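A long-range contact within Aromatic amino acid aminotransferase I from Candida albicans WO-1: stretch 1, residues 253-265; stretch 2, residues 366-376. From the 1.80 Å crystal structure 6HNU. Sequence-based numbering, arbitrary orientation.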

# COMPACT_ATOMS: atom_id res chain seq x y z
N GLN B 253 15.99 -14.66 -15.44
CA GLN B 253 17.19 -14.97 -16.25
C GLN B 253 17.12 -16.43 -16.74
O GLN B 253 16.56 -17.31 -16.05
CB GLN B 253 18.48 -14.64 -15.51
CG GLN B 253 18.68 -13.13 -15.42
CD GLN B 253 19.86 -12.76 -14.57
OE1 GLN B 253 21.01 -12.95 -14.95
NE2 GLN B 253 19.59 -12.31 -13.35
N MET B 254 17.68 -16.66 -17.94
CA MET B 254 17.57 -17.95 -18.64
C MET B 254 18.95 -18.33 -19.16
O MET B 254 19.82 -17.47 -19.27
CB MET B 254 16.58 -17.86 -19.80
CG MET B 254 15.15 -17.66 -19.34
SD MET B 254 14.01 -17.26 -20.68
CE MET B 254 14.71 -15.66 -21.14
N GLU B 255 19.06 -19.60 -19.56
CA GLU B 255 20.20 -20.10 -20.36
C GLU B 255 20.22 -19.30 -21.66
O GLU B 255 19.13 -18.93 -22.13
CB GLU B 255 20.06 -21.61 -20.59
CG GLU B 255 19.89 -22.43 -19.32
CD GLU B 255 20.89 -22.22 -18.19
OE1 GLU B 255 21.98 -21.63 -18.43
OE2 GLU B 255 20.56 -22.64 -17.05
N THR B 256 21.41 -18.95 -22.15
CA THR B 256 21.61 -18.33 -23.49
C THR B 256 20.91 -19.19 -24.55
O THR B 256 21.00 -20.45 -24.51
CB THR B 256 23.09 -18.12 -23.80
OG1 THR B 256 23.59 -17.31 -22.74
CG2 THR B 256 23.30 -17.40 -25.12
N TYR B 257 20.20 -18.55 -25.47
CA TYR B 257 19.46 -19.27 -26.54
C TYR B 257 20.48 -19.80 -27.54
O TYR B 257 21.44 -19.09 -27.85
CB TYR B 257 18.43 -18.37 -27.23
CG TYR B 257 17.78 -18.98 -28.44
CD1 TYR B 257 16.66 -19.78 -28.33
CD2 TYR B 257 18.28 -18.73 -29.72
CE1 TYR B 257 16.06 -20.34 -29.45
CE2 TYR B 257 17.69 -19.28 -30.84
CZ TYR B 257 16.57 -20.08 -30.71
OH TYR B 257 15.96 -20.61 -31.81
N THR B 258 20.27 -21.02 -28.01
CA THR B 258 21.01 -21.62 -29.15
C THR B 258 19.98 -22.20 -30.13
O THR B 258 18.98 -22.75 -29.64
CB THR B 258 21.97 -22.71 -28.63
OG1 THR B 258 22.65 -23.27 -29.76
CG2 THR B 258 21.25 -23.82 -27.91
N LYS B 259 20.22 -22.12 -31.44
CA LYS B 259 19.34 -22.78 -32.46
C LYS B 259 19.52 -24.31 -32.36
O LYS B 259 18.53 -25.05 -32.63
CB LYS B 259 19.65 -22.27 -33.87
CG LYS B 259 19.45 -20.77 -34.09
CD LYS B 259 20.38 -20.20 -35.15
CE LYS B 259 19.73 -19.17 -36.05
NZ LYS B 259 18.61 -19.76 -36.82
N ASP B 260 20.70 -24.76 -31.94
CA ASP B 260 21.08 -26.20 -31.84
C ASP B 260 20.27 -26.85 -30.72
O ASP B 260 20.77 -26.92 -29.58
CB ASP B 260 22.58 -26.37 -31.59
CG ASP B 260 23.05 -27.82 -31.47
OD1 ASP B 260 22.22 -28.74 -31.71
OD2 ASP B 260 24.25 -28.02 -31.12
N LYS B 261 19.08 -27.35 -31.05
CA LYS B 261 18.15 -27.96 -30.07
C LYS B 261 18.90 -29.00 -29.21
O LYS B 261 18.69 -29.01 -27.98
CB LYS B 261 16.93 -28.56 -30.77
CG LYS B 261 16.02 -27.57 -31.47
CD LYS B 261 14.78 -28.23 -32.06
CE LYS B 261 13.68 -27.27 -32.44
NZ LYS B 261 14.10 -26.35 -33.52
N ALA B 262 19.76 -29.82 -29.83
CA ALA B 262 20.44 -30.96 -29.18
C ALA B 262 21.36 -30.48 -28.04
O ALA B 262 21.58 -31.27 -27.09
CB ALA B 262 21.21 -31.77 -30.20
N ALA B 263 21.85 -29.23 -28.09
CA ALA B 263 22.80 -28.65 -27.10
C ALA B 263 22.08 -28.14 -25.83
O ALA B 263 22.77 -27.73 -24.91
CB ALA B 263 23.58 -27.54 -27.75
N ARG B 264 20.75 -28.16 -25.77
CA ARG B 264 20.00 -27.32 -24.79
C ARG B 264 20.00 -27.97 -23.40
O ARG B 264 20.24 -27.24 -22.42
CB ARG B 264 18.59 -27.02 -25.28
CG ARG B 264 18.56 -25.96 -26.37
CD ARG B 264 17.18 -25.73 -26.95
NE ARG B 264 17.25 -24.74 -28.02
CZ ARG B 264 16.27 -24.48 -28.87
NH1 ARG B 264 16.44 -23.58 -29.82
NH2 ARG B 264 15.15 -25.17 -28.82
N GLU B 265 19.75 -29.28 -23.29
CA GLU B 265 19.72 -29.97 -21.97
C GLU B 265 21.07 -29.74 -21.27
O GLU B 265 21.07 -29.38 -20.06
CB GLU B 265 19.43 -31.45 -22.13
CG GLU B 265 18.07 -31.73 -22.74
CD GLU B 265 16.91 -31.72 -21.77
OE1 GLU B 265 17.14 -31.61 -20.53
OE2 GLU B 265 15.77 -31.83 -22.26
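Stretch 2, residues 366-376: KRDVAIDALDQ

Asp 372 of stretch 2 gathers three side chains of stretch 1 on one carboxylate. Arg 264 meets it end-on in a two-pronged salt bridge: NH1 donates to Asp 372 OD1 at 2.9 Å, and NH2 donates to Asp 372 OD2 at 2.9 Å. Both hydrogen bonds are nearly straight. Tyr 257 OH donates to the same Asp 372 OD1 at 2.6 Å. Lys 261 NZ lies 3.7 Å from Asp 372 OD2, a long salt bridge.

Stretch 2 is helical throughout, and the helix continues beyond both ends. Stretch 1 is mostly loop or turn, with a weakly bonded helix near Arg 264. The loop from Met 254 to Lys 259 follows the helix in the same general direction. CA of Tyr 257 lies 6.6 Å from CA of Asp 368, and CA of Lys 259 lies 7.5 Å from CA of Asp 372.

At the start of the loop, Met 254 SD packs 3.3 Å from Arg 367 CB. The Arg 367 side chain then bends to reach the loop backbone. Its NH1 and NH2 donate to Glu 255 O at 2.8 and 2.9 Å. Asp 368 OD1 accepts from Arg 367 NE and NH1, both at 2.8 Å, so the neighbouring acid helps hold the guanidinium in place.

Tyr 257 lies along the helix. Ile 371 CG2 sits over one face of its ring, 3.8 Å from the ring centroid, in a CH-pi contact. Arg 367 NE and Asp 368 OD1 approach the ring edge.

Arg 264 also ties down its own loop, with NH1 donating to Thr 258 O at 2.7 Å. Farther along the helix, Lys 259 NZ and Asp 375 OD2 form a long salt bridge of 3.7 Å.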

# COMPACT_ATOMS: atom_id res chain seq x y z
N LYS B 366 10.24 -22.00 -22.22
CA LYS B 366 9.20 -21.11 -22.82
C LYS B 366 9.84 -20.22 -23.88
O LYS B 366 9.26 -20.13 -24.97
CB LYS B 366 8.53 -20.21 -21.79
CG LYS B 366 7.66 -20.94 -20.77
CD LYS B 366 7.08 -19.99 -19.76
CE LYS B 366 6.53 -20.71 -18.55
NZ LYS B 366 5.42 -21.63 -18.90
N ARG B 367 10.97 -19.60 -23.55
CA ARG B 367 11.74 -18.72 -24.45
C ARG B 367 12.21 -19.50 -25.70
O ARG B 367 12.10 -18.95 -26.84
CB ARG B 367 12.91 -18.12 -23.68
CG ARG B 367 13.77 -17.17 -24.49
CD ARG B 367 14.74 -17.79 -25.48
NE ARG B 367 15.45 -18.96 -24.95
CZ ARG B 367 16.49 -18.92 -24.14
NH1 ARG B 367 17.08 -20.04 -23.74
NH2 ARG B 367 16.99 -17.75 -23.76
N ASP B 368 12.71 -20.73 -25.52
CA ASP B 368 13.22 -21.53 -26.67
C ASP B 368 12.07 -21.79 -27.64
O ASP B 368 12.28 -21.64 -28.86
CB ASP B 368 13.81 -22.86 -26.22
CG ASP B 368 15.06 -22.72 -25.39
OD1 ASP B 368 15.77 -21.68 -25.54
OD2 ASP B 368 15.33 -23.67 -24.62
N VAL B 369 10.89 -22.12 -27.12
CA VAL B 369 9.71 -22.48 -27.94
C VAL B 369 9.22 -21.24 -28.68
O VAL B 369 8.92 -21.33 -29.91
CB VAL B 369 8.63 -23.13 -27.06
CG1 VAL B 369 7.25 -23.16 -27.72
CG2 VAL B 369 9.07 -24.53 -26.65
N ALA B 370 9.15 -20.10 -27.99
CA ALA B 370 8.77 -18.80 -28.57
C ALA B 370 9.70 -18.45 -29.72
O ALA B 370 9.18 -18.17 -30.81
CB ALA B 370 8.79 -17.72 -27.51
N ILE B 371 11.01 -18.43 -29.50
CA ILE B 371 12.01 -17.92 -30.46
C ILE B 371 12.17 -18.91 -31.63
O ILE B 371 12.36 -18.45 -32.78
CB ILE B 371 13.33 -17.63 -29.76
CG1 ILE B 371 13.14 -16.57 -28.67
CG2 ILE B 371 14.40 -17.23 -30.77
CD1 ILE B 371 12.49 -15.27 -29.14
N ASP B 372 12.14 -20.21 -31.35
CA ASP B 372 12.05 -21.24 -32.44
C ASP B 372 10.84 -20.93 -33.33
O ASP B 372 10.96 -21.04 -34.57
CB ASP B 372 11.92 -22.65 -31.85
CG ASP B 372 13.19 -23.21 -31.24
OD1 ASP B 372 14.25 -22.57 -31.38
OD2 ASP B 372 13.10 -24.29 -30.63
N ALA B 373 9.69 -20.58 -32.76
CA ALA B 373 8.49 -20.28 -33.54
C ALA B 373 8.70 -18.96 -34.32
O ALA B 373 8.40 -18.95 -35.54
CB ALA B 373 7.26 -20.33 -32.67
N LEU B 374 9.29 -17.92 -33.72
CA LEU B 374 9.60 -16.66 -34.46
C LEU B 374 10.48 -17.02 -35.68
O LEU B 374 10.21 -16.51 -36.80
CB LEU B 374 10.34 -15.66 -33.58
CG LEU B 374 9.53 -14.95 -32.49
CD1 LEU B 374 10.38 -13.84 -31.89
CD2 LEU B 374 8.20 -14.40 -33.01
N ASP B 375 11.52 -17.81 -35.47
CA ASP B 375 12.53 -18.13 -36.51
C ASP B 375 11.83 -18.82 -37.70
O ASP B 375 12.15 -18.51 -38.88
CB ASP B 375 13.63 -19.01 -35.93
CG ASP B 375 14.70 -19.38 -36.92
OD1 ASP B 375 15.20 -18.47 -37.63
OD2 ASP B 375 15.04 -20.58 -36.96
N GLN B 376 10.89 -19.69 -37.37
CA GLN B 376 10.19 -20.57 -38.33
C GLN B 376 9.16 -19.76 -39.12
O GLN B 376 9.07 -19.99 -40.34
CB GLN B 376 9.51 -21.67 -37.52
CG GLN B 376 8.90 -22.79 -38.33
CD GLN B 376 8.21 -23.75 -37.39
OE1 GLN B 376 7.11 -24.23 -37.68
NE2 GLN B 376 8.83 -24.02 -36.25
O HOH W 1 17.94 -22.62 -26.48
O HOH W 2 17.39 -16.77 -37.25